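Local atomic coordinates of phosphoribosylformylglycinamidine synthase 2 (Thermus thermophilus, PDB entry 3VIU), a protein that belongs to the PurM-like AIR synthase-related family, carrying two copies of the paired N- and C-terminal domains in one chain and binding ADP and magnesium. Residues R552-F557 with F635-G640. Residues are numbered along the deposited sequence; the frame is centred on the assembly and turned at random.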
# COMPACT_ATOMS: atom_id res chain seq x y z
N ARG A 552 -13.49 -17.79 9.27
CA ARG A 552 -12.16 -17.29 8.96
C ARG A 552 -11.18 -18.45 8.96
O ARG A 552 -11.43 -19.48 9.57
CB ARG A 552 -11.75 -16.25 10.01
CG ARG A 552 -10.33 -15.69 9.89
CD ARG A 552 -9.28 -16.56 10.60
NE ARG A 552 -8.85 -16.03 11.90
CZ ARG A 552 -9.66 -15.83 12.94
NH1 ARG A 552 -10.95 -16.12 12.85
NH2 ARG A 552 -9.16 -15.37 14.08
N ALA A 553 -10.06 -18.28 8.26
CA ALA A 553 -9.04 -19.30 8.22
C ALA A 553 -7.70 -18.65 8.49
O ALA A 553 -7.48 -17.50 8.13
CB ALA A 553 -9.03 -19.98 6.85
N GLU A 554 -6.82 -19.38 9.16
CA GLU A 554 -5.48 -18.86 9.41
C GLU A 554 -4.52 -19.90 8.87
O GLU A 554 -4.91 -21.03 8.58
CB GLU A 554 -5.26 -18.55 10.89
CG GLU A 554 -5.55 -19.66 11.88
CD GLU A 554 -5.41 -19.16 13.32
OE1 GLU A 554 -6.40 -18.63 13.88
OE2 GLU A 554 -4.30 -19.29 13.88
N MSE A 555 -3.26 -19.53 8.73
CA MSE A 555 -2.26 -20.42 8.15
C MSE A 555 -1.69 -21.52 9.03
O MSE A 555 -1.24 -22.54 8.52
CB MSE A 555 -1.10 -19.59 7.64
CG MSE A 555 -0.28 -19.02 8.77
SE MSE A 555 1.32 -18.20 8.12
CE MSE A 555 2.19 -19.79 7.47
N GLY A 556 -1.69 -21.32 10.34
CA GLY A 556 -1.10 -22.31 11.22
C GLY A 556 -1.80 -23.65 11.42
O GLY A 556 -3.03 -23.70 11.59
N PHE A 557 -1.04 -24.73 11.37
CA PHE A 557 -1.63 -26.04 11.62
C PHE A 557 -2.08 -25.95 13.07
O PHE A 557 -1.28 -25.63 13.95
CB PHE A 557 -0.60 -27.16 11.46
CG PHE A 557 -0.15 -27.39 10.04
CD1 PHE A 557 -1.07 -27.36 8.99
CD2 PHE A 557 1.18 -27.67 9.76
CE1 PHE A 557 -0.67 -27.61 7.69
CE2 PHE A 557 1.60 -27.92 8.46
CZ PHE A 557 0.67 -27.89 7.41
N PHE A 635 4.95 -23.16 12.33
CA PHE A 635 5.42 -22.17 13.30
C PHE A 635 4.40 -21.61 14.31
O PHE A 635 4.68 -21.56 15.52
CB PHE A 635 6.06 -20.98 12.58
CG PHE A 635 7.23 -21.35 11.71
CD1 PHE A 635 8.04 -22.44 12.02
CD2 PHE A 635 7.56 -20.56 10.61
CE1 PHE A 635 9.16 -22.75 11.24
CE2 PHE A 635 8.68 -20.86 9.82
CZ PHE A 635 9.48 -21.95 10.14
N PRO A 636 3.22 -21.18 13.85
CA PRO A 636 2.22 -20.63 14.76
C PRO A 636 1.82 -21.43 16.00
O PRO A 636 1.72 -20.87 17.09
CB PRO A 636 1.03 -20.34 13.84
CG PRO A 636 1.70 -20.00 12.55
CD PRO A 636 2.75 -21.10 12.45
N TYR A 637 1.62 -22.74 15.85
CA TYR A 637 1.21 -23.58 16.97
C TYR A 637 2.16 -24.73 17.28
O TYR A 637 1.90 -25.51 18.19
CB TYR A 637 -0.17 -24.16 16.72
CG TYR A 637 -1.25 -23.11 16.61
CD1 TYR A 637 -1.83 -22.56 17.75
CD2 TYR A 637 -1.67 -22.64 15.36
CE1 TYR A 637 -2.81 -21.58 17.66
CE2 TYR A 637 -2.64 -21.65 15.26
CZ TYR A 637 -3.21 -21.13 16.41
OH TYR A 637 -4.18 -20.16 16.32
N GLY A 638 3.25 -24.84 16.53
CA GLY A 638 4.19 -25.91 16.79
C GLY A 638 3.68 -27.30 16.44
O GLY A 638 4.08 -28.30 17.04
N VAL A 639 2.77 -27.36 15.47
CA VAL A 639 2.20 -28.62 15.01
C VAL A 639 2.85 -28.95 13.66
O VAL A 639 2.77 -28.14 12.72
CB VAL A 639 0.67 -28.48 14.85
CG1 VAL A 639 0.09 -29.68 14.12
CG2 VAL A 639 0.02 -28.32 16.23
N GLY A 640 3.48 -30.12 13.56
CA GLY A 640 4.16 -30.51 12.34
C GLY A 640 3.29 -31.13 11.27
O GLY A 640 2.06 -31.09 11.37
O HOH W 1 1.22 -24.59 13.58
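Y637 and E554 meet tip to tip, their side chains crossing at about a right angle. The phenol donates from Y637 OH to E554 OE2 at 2.6 Å, reaching that oxygen from above the carboxylate plane, 38° out of it, while OE2 itself lies at the ring edge, near the ring plane. Two torsions bring the groups together: E554 CG is wedged between its own backbone N and carbonyl carbon (chi1 53°), and from there the chain runs straight out to the carboxylate, and Y637 CG sits anti to its carbonyl carbon (chi1 -63°). The ring then runs alongside the 552-557 backbone, and F557 O approaches Y637 CB to 3.3 Å. At G556, P636 sets its CB and CG against the CA, with P636 CG 3.9 Å from G556 CA. The backbones come closest here, G556 CA lying 5.1 Å from P636 CA.

One water joins the two backbones, donating to F557 O at 2.7 Å and accepting from Y637 N at 3.0 Å. Past it, V639 turns CG1 anti to its own backbone N and packs it 3.7 Å from F557 CB. The F557 ring presents its edge to the V639 carbonyl, with V639 O near the ring plane and 3.4 Å from F557 CD2.

This is loop-to-loop packing: the loop leading from strand 538-548 of a six-stranded mixed sheet to strand 563-567 of a seven-stranded one lies against the loop from helix 625-634 into strand 641-644. F557 and selenomethionine M555 also touch that helix, M555 reaching D430 of the magnesium site as well, while F635 stacks on W715 of helix 708-723.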